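Local structure of pyridoxine 4-oxidase (Mesorhizobium loti, 4HA6) at residues R94-F100 / W112-L118; L166-H172 / M317-R321; A301-V306 / G353-S357; S151-F157 / V335-V339. The protein catalyses the FAD-dependent oxidation of pyridoxine at its 4-hydroxymethyl group to give pyridoxal, as a member of the GMC oxidoreductase family. All blocks are in the same frame, centred on the assembly; numbering follows the deposited sequence.

Contact 1: R94-F100 / W112-L118; sequences RGHPSDF and WGWDELL
R94 crosses the W114 side chain at about a right angle, with R94 CD 3.7 Å from W114 CH2. Its chain is extended from CG to NE. This carries the guanidinium past the indole, with W114 CZ2 at its edge and L118 CD1 3.4 Å from R94 NH1. The charge itself is met elsewhere, in a salt bridge with E125. Next, G95 O comes within 3.4 Å of W114 CZ3. H96 and D99 form a capping box at the start of helix 97-107. S98 N gives a bond to H96 ND1, and H96 N gives one of 2.9 Å to D99 OD2 from above the carboxylate plane. P97 makes a CH-pi contact: its CG sits 3.7 Å from the centroid of the five-membered ring of W114. L118 CD1 lies against the opposite face of that indole, toward its rim. A water joins P97 O to W114 N. F100 puts its CD2 at the indole edge, while L117 CD1 lies over one face of the F100 ring, 3.4 Å from F100 CD1. Both R94 and F100 also touch F121, further along helix 114-124. W112 leads away from segment 94-100 and packs on I496 and T499 of helix 490-506.

Contact 2: L166-H172 / M317-R321; sequences LPRLEGH and MAYMR
H172 meets M317 and Y319 with its imidazole. CB starts the side chain in the direction of strand 314-320. CG is then placed beside the backbone N, anti to the carbonyl carbon (chi1 -69°), and lies 4.2 Å from Y319 CE2. CD2 is closer still, 3.6 Å from Y319 CD2. CE1 lies near M317 O and Y319 CE2. NE2 is the polar tip: it donates to M317 O over 3.0 Å, and the bond is bent, with an N-H...O angle of 141°. The oxygen lies close to the imidazole plane, but the donor stands above the plane of the M317 carbonyl. One face of the same ring receives the edge of Y319, a T-shaped stack with the planes 85° apart and the centroids 5.0 Å apart. Strand 314-320, which carries M317 and Y319, belongs to the antiparallel sheet that GMC oxidoreductases use in their substrate-binding domain. A318 pairs there with V335 of strand 333-338, and the nearest atoms of the M317 side chain and the bound pyridoxamine are about 5 Å apart. A leucine in place of H172 would probably leave M317 O without this donor and deprive the Y319 edge of its aromatic face. At the other end of the loop, L166 crosses M320 at about a right angle. L166 CD2 sits 3.8 Å from M320 CB, and L166 CD1 reaches M320 CE at 4.0 Å. A bend at its last torsion brings the M320 methyl back to this leucine. M320 also packs on A404 and I408 of helix 392-409.

Contact 3: A301-V306 / G353-S357; sequences AARKPV and GSAYS
G353 O takes the shortest bond of this contact, 2.7 Å from V306 N. The N-H points almost straight at the oxygen (175°), lies in the carbonyl plane and uses a lone pair. P305 CA adds a weaker C-H...O contact to the same oxygen at 3.6 Å. The two segments meet where strands 293-302 and 355-362 of the antiparallel sheet run side by side. A301 and A355 form a non-hydrogen-bonded antiparallel pair, with both methyl groups on one face. One residue on, A302 N donates to S354 O over 2.8 Å. The chain then leaves the strand through R303 and K304 and comes back at V306 to reach G353. G353 has positive phi, a conformation that favours glycine, and its CA makes a C-H...O contact of its own with V306 O. S354 points away from the 301-306 segment, and its OG bonds to A351 O. Away from the methyls of A301 and A355, Y356 provides the apolar part. Its CG stands between the backbone N and the carbonyl carbon (chi1 55°), which leaves one ring edge turned to the first segment. Two small groups meet that edge near the ring plane, both at CD1 of Y356: A302 CB at 4.1 Å and V306 CG2 at 4.2 Å.

Contact 4: S151-F157 / V335-V339; sequences SPLARAF and VGCGV
F157 CG and C337 SG both stand anti to their backbone N, with chi1 of 170° for F157 and 179° for C337. The first torsion sends the phenyl ring from the helix to the strand. The second sends the sulfur from the strand to the helix, so the two side chains pass each other. C337 CB lies over one face of the F157 ring, 3.7 Å from its centroid, in a CH-pi contact. C337 SG stands off obliquely, 4.7 Å from the same centroid, as a sulfur-aromatic contact. The sulfur also touches the helix: L153 CG is 3.9 Å from C337 SG, and A154 CA is 4.0 Å from it. The far end of the phenyl ring reaches V335. F157 CZ comes within 3.3 Å of V335 O, which lies near the ring plane, and F157 CE1 is 3.9 Å from V335 CG1. With an alanine at F157, the CB of C337 would probably lose its aromatic cover and a gap would be likely to open beside V335. At the other end of the contact, V339 packs on L153 and S151. S151 is the N-cap of helix 152-163, and its OG takes a weak bond from L153 N. Helix and strand run nearly antiparallel, at 157°, and the axes of these short segments approach to 8.8 Å. V335 and C337 point toward the helix, while a CB on G336 between them would point away. Such a helix laid on one face of an antiparallel sheet fits the substrate-binding domain of a GMC oxidoreductase.

Contacts 2, 3 and 4 share one antiparallel sheet, whereas contact 1 joins two helix starts elsewhere, its centre about 17 Å from that of contact 2. Contacts 2 and 4 are fully buried and touch through the neighbouring strands 314-320 and 333-338. Contacts 3 and 4 meet in the same way through strands 333-338 and 355-362. Contact 3 is the most surface-like and relies on backbone bonds. Contact 4 has no hydrogen bond across it and rests mainly on apolar, sulfur and ring contacts. Contact 2 adds one histidine bond, to M317, whose side chain lies near the bound pyridoxamine. Contact 1, partly buried, combines indole packing with a bridging water.

Contact 1: R94-F100 / W112-L118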
# COMPACT_ATOMS: atom_id res chain seq x y z
N ARG A 94 -6.55 -3.18 8.46
CA ARG A 94 -7.18 -4.18 7.59
C ARG A 94 -8.00 -3.51 6.49
O ARG A 94 -7.96 -3.92 5.33
CB ARG A 94 -8.12 -5.09 8.40
CG ARG A 94 -7.46 -5.99 9.42
CD ARG A 94 -8.55 -6.71 10.21
NE ARG A 94 -7.99 -7.75 11.07
CZ ARG A 94 -8.71 -8.52 11.89
NH1 ARG A 94 -10.03 -8.37 11.95
NH2 ARG A 94 -8.11 -9.43 12.63
N GLY A 95 -8.73 -2.47 6.85
CA GLY A 95 -9.71 -1.89 5.96
C GLY A 95 -11.07 -2.06 6.62
O GLY A 95 -11.16 -2.63 7.71
N HIS A 96 -12.12 -1.56 5.97
CA HIS A 96 -13.49 -1.65 6.49
C HIS A 96 -14.24 -2.72 5.72
O HIS A 96 -14.03 -2.87 4.51
CB HIS A 96 -14.17 -0.30 6.30
CG HIS A 96 -15.57 -0.25 6.83
ND1 HIS A 96 -16.67 -0.56 6.06
CD2 HIS A 96 -16.05 0.08 8.06
CE1 HIS A 96 -17.77 -0.42 6.78
NE2 HIS A 96 -17.42 -0.04 8.00
N PRO A 97 -15.12 -3.48 6.40
CA PRO A 97 -15.86 -4.59 5.76
C PRO A 97 -16.49 -4.22 4.42
O PRO A 97 -16.48 -5.05 3.49
CB PRO A 97 -16.96 -4.89 6.78
CG PRO A 97 -16.29 -4.61 8.12
CD PRO A 97 -15.40 -3.39 7.85
N SER A 98 -17.05 -3.02 4.31
CA SER A 98 -17.65 -2.57 3.06
C SER A 98 -16.63 -2.47 1.92
O SER A 98 -17.00 -2.64 0.74
CB SER A 98 -18.37 -1.24 3.26
OG SER A 98 -19.46 -1.37 4.16
N ASP A 99 -15.37 -2.20 2.25
CA ASP A 99 -14.30 -2.16 1.23
C ASP A 99 -14.25 -3.49 0.51
O ASP A 99 -14.06 -3.56 -0.70
CB ASP A 99 -12.91 -1.94 1.85
CG ASP A 99 -12.78 -0.62 2.59
OD1 ASP A 99 -13.63 0.27 2.42
OD2 ASP A 99 -11.77 -0.47 3.34
N PHE A 100 -14.40 -4.56 1.29
CA PHE A 100 -14.25 -5.91 0.76
C PHE A 100 -15.54 -6.42 0.12
O PHE A 100 -15.49 -7.29 -0.75
CB PHE A 100 -13.73 -6.85 1.85
CG PHE A 100 -12.37 -6.48 2.35
CD1 PHE A 100 -11.24 -6.76 1.60
CD2 PHE A 100 -12.22 -5.81 3.57
CE1 PHE A 100 -9.97 -6.41 2.06
CE2 PHE A 100 -10.96 -5.46 4.04
CZ PHE A 100 -9.84 -5.74 3.28
N TRP A 112 -13.53 -13.20 -0.76
CA TRP A 112 -12.92 -11.89 -0.70
C TRP A 112 -13.72 -10.95 0.18
O TRP A 112 -13.46 -9.75 0.21
CB TRP A 112 -12.77 -11.33 -2.12
CG TRP A 112 -11.77 -12.13 -2.94
CD1 TRP A 112 -12.02 -12.86 -4.08
CD2 TRP A 112 -10.37 -12.29 -2.66
NE1 TRP A 112 -10.85 -13.45 -4.53
CE2 TRP A 112 -9.83 -13.12 -3.67
CE3 TRP A 112 -9.53 -11.81 -1.67
CZ2 TRP A 112 -8.49 -13.47 -3.70
CZ3 TRP A 112 -8.20 -12.17 -1.69
CH2 TRP A 112 -7.69 -12.99 -2.70
N GLY A 113 -14.71 -11.49 0.89
CA GLY A 113 -15.52 -10.70 1.80
C GLY A 113 -14.95 -10.71 3.20
O GLY A 113 -14.18 -11.62 3.55
N TRP A 114 -15.31 -9.70 3.99
CA TRP A 114 -14.80 -9.55 5.35
C TRP A 114 -14.94 -10.84 6.19
O TRP A 114 -13.99 -11.25 6.89
CB TRP A 114 -15.53 -8.41 6.05
CG TRP A 114 -15.08 -8.15 7.46
CD1 TRP A 114 -15.65 -8.62 8.61
CD2 TRP A 114 -13.97 -7.34 7.86
NE1 TRP A 114 -14.95 -8.16 9.70
CE2 TRP A 114 -13.91 -7.38 9.27
CE3 TRP A 114 -13.01 -6.60 7.16
CZ2 TRP A 114 -12.94 -6.68 10.01
CZ3 TRP A 114 -12.04 -5.92 7.89
CH2 TRP A 114 -12.02 -5.96 9.30
N ASP A 115 -16.11 -11.48 6.12
CA ASP A 115 -16.38 -12.68 6.92
C ASP A 115 -15.39 -13.80 6.62
O ASP A 115 -14.90 -14.46 7.53
CB ASP A 115 -17.80 -13.19 6.67
CG ASP A 115 -18.86 -12.31 7.32
OD1 ASP A 115 -18.54 -11.58 8.28
OD2 ASP A 115 -20.01 -12.36 6.85
N GLU A 116 -15.10 -14.01 5.33
CA GLU A 116 -14.17 -15.08 4.95
C GLU A 116 -12.73 -14.63 5.14
O GLU A 116 -11.85 -15.45 5.41
CB GLU A 116 -14.41 -15.52 3.50
CG GLU A 116 -15.83 -16.03 3.23
CD GLU A 116 -16.02 -17.52 3.50
OE1 GLU A 116 -15.28 -18.08 4.34
OE2 GLU A 116 -16.91 -18.12 2.86
N LEU A 117 -12.48 -13.33 5.02
CA LEU A 117 -11.13 -12.80 5.23
C LEU A 117 -10.77 -12.82 6.72
O LEU A 117 -9.60 -12.89 7.07
CB LEU A 117 -11.01 -11.38 4.68
CG LEU A 117 -10.88 -11.35 3.15
CD1 LEU A 117 -10.82 -9.93 2.64
CD2 LEU A 117 -9.66 -12.13 2.70
N LEU A 118 -11.78 -12.77 7.58
CA LEU A 118 -11.56 -12.71 9.03
C LEU A 118 -10.57 -13.79 9.54
O LEU A 118 -9.57 -13.45 10.19
CB LEU A 118 -12.90 -12.73 9.78
CG LEU A 118 -13.15 -11.75 10.93
CD1 LEU A 118 -12.41 -10.44 10.78
CD2 LEU A 118 -14.65 -11.49 11.02
O HOH W 1 -17.38 -7.85 3.30

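Contact 2: L166-H172 / M317-R321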
# COMPACT_ATOMS: atom_id res chain seq x y z
N LEU A 166 -16.54 11.50 17.59
CA LEU A 166 -15.91 10.26 17.12
C LEU A 166 -15.69 9.27 18.27
O LEU A 166 -15.13 9.63 19.30
CB LEU A 166 -14.58 10.56 16.43
CG LEU A 166 -14.63 11.24 15.07
CD1 LEU A 166 -13.26 11.78 14.70
CD2 LEU A 166 -15.13 10.27 14.00
N PRO A 167 -16.13 8.02 18.09
CA PRO A 167 -15.94 7.02 19.15
C PRO A 167 -14.48 6.61 19.33
O PRO A 167 -13.66 6.66 18.39
CB PRO A 167 -16.78 5.83 18.66
CG PRO A 167 -16.87 6.00 17.17
CD PRO A 167 -16.89 7.49 16.94
N ARG A 168 -14.14 6.20 20.54
CA ARG A 168 -12.78 5.77 20.84
C ARG A 168 -12.62 4.29 20.49
O ARG A 168 -13.34 3.43 21.00
CB ARG A 168 -12.45 6.01 22.31
CG ARG A 168 -11.44 7.11 22.54
CD ARG A 168 -10.64 6.91 23.84
NE ARG A 168 -9.69 8.00 24.06
CZ ARG A 168 -10.05 9.22 24.45
NH1 ARG A 168 -11.34 9.50 24.66
NH2 ARG A 168 -9.14 10.17 24.63
N LEU A 169 -11.68 4.01 19.60
CA LEU A 169 -11.45 2.65 19.14
C LEU A 169 -10.15 2.12 19.73
O LEU A 169 -9.30 2.90 20.19
CB LEU A 169 -11.34 2.63 17.61
CG LEU A 169 -12.48 3.21 16.76
CD1 LEU A 169 -12.09 3.22 15.28
CD2 LEU A 169 -13.75 2.41 16.96
N GLU A 170 -10.00 0.80 19.73
CA GLU A 170 -8.71 0.19 20.01
C GLU A 170 -8.11 -0.34 18.70
O GLU A 170 -8.21 -1.54 18.41
CB GLU A 170 -8.86 -0.97 20.99
CG GLU A 170 -9.05 -0.60 22.43
CD GLU A 170 -8.71 -1.78 23.32
OE1 GLU A 170 -9.59 -2.65 23.51
OE2 GLU A 170 -7.55 -1.87 23.77
N GLY A 171 -7.46 0.55 17.94
CA GLY A 171 -6.98 0.18 16.62
C GLY A 171 -8.13 0.25 15.64
O GLY A 171 -9.28 0.46 16.05
N HIS A 172 -7.84 0.05 14.36
CA HIS A 172 -8.83 0.26 13.31
C HIS A 172 -9.41 -1.03 12.79
O HIS A 172 -10.11 -1.02 11.78
CB HIS A 172 -8.17 0.97 12.12
CG HIS A 172 -7.78 2.39 12.41
ND1 HIS A 172 -6.46 2.77 12.56
CD2 HIS A 172 -8.53 3.50 12.59
CE1 HIS A 172 -6.42 4.07 12.82
NE2 HIS A 172 -7.66 4.53 12.84
N MET A 317 -4.47 8.17 12.52
CA MET A 317 -5.46 8.48 11.49
C MET A 317 -6.83 8.46 12.13
O MET A 317 -7.14 7.53 12.89
CB MET A 317 -5.48 7.42 10.39
CG MET A 317 -4.20 7.29 9.62
SD MET A 317 -3.74 8.89 9.02
CE MET A 317 -2.33 9.15 10.10
N ALA A 318 -7.65 9.45 11.81
CA ALA A 318 -9.05 9.43 12.20
C ALA A 318 -9.89 9.33 10.94
O ALA A 318 -10.01 10.31 10.19
CB ALA A 318 -9.40 10.70 12.97
N TYR A 319 -10.47 8.15 10.69
CA TYR A 319 -11.39 7.97 9.58
C TYR A 319 -12.80 8.37 10.00
O TYR A 319 -13.17 8.20 11.16
CB TYR A 319 -11.37 6.50 9.12
CG TYR A 319 -9.98 6.09 8.73
CD1 TYR A 319 -9.52 6.34 7.44
CD2 TYR A 319 -9.11 5.51 9.65
CE1 TYR A 319 -8.23 5.98 7.07
CE2 TYR A 319 -7.81 5.16 9.28
CZ TYR A 319 -7.38 5.41 7.98
OH TYR A 319 -6.10 5.10 7.57
N MET A 320 -13.59 8.89 9.06
CA MET A 320 -14.92 9.38 9.41
C MET A 320 -15.78 9.57 8.16
O MET A 320 -15.31 9.44 7.02
CB MET A 320 -14.81 10.70 10.19
CG MET A 320 -14.16 11.84 9.38
SD MET A 320 -13.55 13.25 10.37
CE MET A 320 -11.98 12.60 10.95
N ARG A 321 -17.05 9.87 8.37
CA ARG A 321 -17.90 10.21 7.25
C ARG A 321 -17.56 11.64 6.86
O ARG A 321 -17.02 12.40 7.67
CB ARG A 321 -19.38 10.05 7.63
CG ARG A 321 -19.76 8.62 8.06
CD ARG A 321 -19.68 7.61 6.91
NE ARG A 321 -20.75 7.83 5.95
CZ ARG A 321 -20.93 7.11 4.85
NH1 ARG A 321 -20.11 6.10 4.56
NH2 ARG A 321 -21.94 7.40 4.03

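Contact 3: A301-V306 / G353-S357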
# COMPACT_ATOMS: atom_id res chain seq x y z
N ALA A 301 1.56 26.31 13.37
CA ALA A 301 2.68 26.75 14.19
C ALA A 301 2.44 26.25 15.61
O ALA A 301 1.31 26.35 16.12
CB ALA A 301 2.79 28.27 14.17
N ALA A 302 3.47 25.71 16.26
CA ALA A 302 3.29 25.20 17.62
C ALA A 302 3.59 26.26 18.68
O ALA A 302 4.51 27.07 18.51
CB ALA A 302 4.13 23.95 17.86
N ARG A 303 2.82 26.22 19.76
CA ARG A 303 2.93 27.16 20.88
C ARG A 303 4.14 26.83 21.75
O ARG A 303 4.57 27.63 22.57
CB ARG A 303 1.65 27.10 21.73
CG ARG A 303 1.42 28.31 22.62
CD ARG A 303 0.15 28.17 23.44
NE ARG A 303 0.22 26.97 24.24
CZ ARG A 303 0.71 26.92 25.47
NH1 ARG A 303 1.14 28.03 26.08
NH2 ARG A 303 0.75 25.76 26.09
N LYS A 304 4.66 25.62 21.57
CA LYS A 304 5.84 25.17 22.32
C LYS A 304 6.54 24.07 21.52
O LYS A 304 5.95 23.56 20.57
CB LYS A 304 5.42 24.69 23.70
CG LYS A 304 4.34 23.63 23.73
CD LYS A 304 3.70 23.65 25.12
CE LYS A 304 2.87 22.42 25.41
NZ LYS A 304 2.43 22.46 26.84
N PRO A 305 7.79 23.73 21.87
CA PRO A 305 8.53 22.73 21.07
C PRO A 305 7.82 21.38 20.87
O PRO A 305 7.44 20.73 21.85
CB PRO A 305 9.81 22.52 21.88
CG PRO A 305 10.02 23.82 22.58
CD PRO A 305 8.65 24.34 22.91
N VAL A 306 7.65 20.96 19.62
CA VAL A 306 7.11 19.64 19.29
C VAL A 306 8.20 18.57 19.38
O VAL A 306 9.14 18.55 18.58
CB VAL A 306 6.52 19.62 17.86
CG1 VAL A 306 6.03 18.22 17.51
CG2 VAL A 306 5.40 20.63 17.74
N GLY A 353 10.49 20.94 14.98
CA GLY A 353 10.01 21.18 16.33
C GLY A 353 9.08 22.38 16.47
O GLY A 353 8.41 22.52 17.50
N SER A 354 9.01 23.22 15.44
CA SER A 354 8.24 24.47 15.50
C SER A 354 6.81 24.35 14.98
O SER A 354 5.99 25.27 15.14
CB SER A 354 8.96 25.56 14.72
OG SER A 354 8.74 25.40 13.33
N ALA A 355 6.50 23.23 14.34
CA ALA A 355 5.18 23.06 13.74
C ALA A 355 4.78 21.60 13.66
O ALA A 355 5.62 20.68 13.77
CB ALA A 355 5.14 23.71 12.34
N TYR A 356 3.48 21.38 13.49
CA TYR A 356 2.94 20.06 13.18
C TYR A 356 1.89 20.22 12.10
O TYR A 356 1.31 21.30 11.94
CB TYR A 356 2.34 19.40 14.42
CG TYR A 356 1.27 20.23 15.12
CD1 TYR A 356 1.61 21.17 16.09
CD2 TYR A 356 -0.08 20.03 14.84
CE1 TYR A 356 0.63 21.91 16.74
CE2 TYR A 356 -1.07 20.77 15.48
CZ TYR A 356 -0.70 21.71 16.43
OH TYR A 356 -1.67 22.45 17.08
N SER A 357 1.66 19.14 11.36
CA SER A 357 0.68 19.16 10.28
C SER A 357 -0.40 18.15 10.57
O SER A 357 -0.13 17.07 11.10
CB SER A 357 1.33 18.79 8.94
OG SER A 357 2.11 19.84 8.42

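Contact 4: S151-F157 / V335-V339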
# COMPACT_ATOMS: atom_id res chain seq x y z
N SER A 151 2.53 10.15 21.43
CA SER A 151 2.88 11.55 21.62
C SER A 151 1.77 12.38 22.29
O SER A 151 0.59 12.23 21.96
CB SER A 151 3.23 12.16 20.26
OG SER A 151 3.17 13.57 20.31
N PRO A 152 2.15 13.27 23.23
CA PRO A 152 1.11 14.11 23.85
C PRO A 152 0.34 14.93 22.81
O PRO A 152 -0.85 15.17 23.01
CB PRO A 152 1.91 15.01 24.81
CG PRO A 152 3.34 14.87 24.43
CD PRO A 152 3.48 13.50 23.82
N LEU A 153 1.00 15.33 21.71
CA LEU A 153 0.31 15.94 20.56
C LEU A 153 -0.78 15.03 19.99
O LEU A 153 -1.91 15.47 19.75
CB LEU A 153 1.31 16.31 19.44
CG LEU A 153 0.73 16.88 18.14
CD1 LEU A 153 -0.30 18.00 18.38
CD2 LEU A 153 1.84 17.39 17.22
N ALA A 154 -0.44 13.76 19.76
CA ALA A 154 -1.40 12.79 19.22
C ALA A 154 -2.55 12.53 20.19
O ALA A 154 -3.70 12.38 19.77
CB ALA A 154 -0.71 11.49 18.85
N ARG A 155 -2.25 12.49 21.49
CA ARG A 155 -3.32 12.29 22.45
C ARG A 155 -4.27 13.47 22.45
O ARG A 155 -5.48 13.32 22.66
CB ARG A 155 -2.76 12.04 23.86
CG ARG A 155 -2.10 10.68 24.02
CD ARG A 155 -1.68 10.44 25.46
NE ARG A 155 -0.23 10.47 25.62
CZ ARG A 155 0.43 11.48 26.18
NH1 ARG A 155 -0.23 12.54 26.63
NH2 ARG A 155 1.76 11.42 26.28
N ALA A 156 -3.72 14.66 22.23
CA ALA A 156 -4.52 15.87 22.21
C ALA A 156 -5.41 15.86 20.96
O ALA A 156 -6.57 16.29 20.99
CB ALA A 156 -3.61 17.08 22.21
N PHE A 157 -4.85 15.36 19.86
CA PHE A 157 -5.58 15.25 18.61
C PHE A 157 -6.73 14.27 18.81
O PHE A 157 -7.88 14.54 18.42
CB PHE A 157 -4.63 14.75 17.53
CG PHE A 157 -5.30 14.38 16.24
CD1 PHE A 157 -5.70 15.36 15.34
CD2 PHE A 157 -5.48 13.04 15.91
CE1 PHE A 157 -6.29 15.01 14.13
CE2 PHE A 157 -6.08 12.68 14.69
CZ PHE A 157 -6.49 13.67 13.81
N VAL A 335 -8.43 12.27 8.60
CA VAL A 335 -7.56 13.35 9.04
C VAL A 335 -6.55 12.72 9.98
O VAL A 335 -6.94 12.08 10.96
CB VAL A 335 -8.33 14.47 9.79
CG1 VAL A 335 -7.35 15.47 10.38
CG2 VAL A 335 -9.30 15.17 8.86
N GLY A 336 -5.27 12.89 9.70
CA GLY A 336 -4.24 12.24 10.48
C GLY A 336 -3.36 13.24 11.20
O GLY A 336 -3.16 14.36 10.72
N CYS A 337 -2.85 12.86 12.37
CA CYS A 337 -2.00 13.76 13.13
C CYS A 337 -0.52 13.51 12.82
O CYS A 337 0.04 12.51 13.26
CB CYS A 337 -2.26 13.59 14.62
SG CYS A 337 -1.23 14.66 15.64
N GLY A 338 0.10 14.41 12.05
CA GLY A 338 1.52 14.30 11.75
C GLY A 338 2.36 15.06 12.76
O GLY A 338 2.40 16.29 12.74
N VAL A 339 3.02 14.33 13.66
CA VAL A 339 3.89 14.96 14.66
C VAL A 339 5.03 15.78 14.01
O VAL A 339 5.52 16.76 14.58
CB VAL A 339 4.42 13.93 15.69
CG1 VAL A 339 5.14 14.63 16.86
CG2 VAL A 339 3.28 13.05 16.22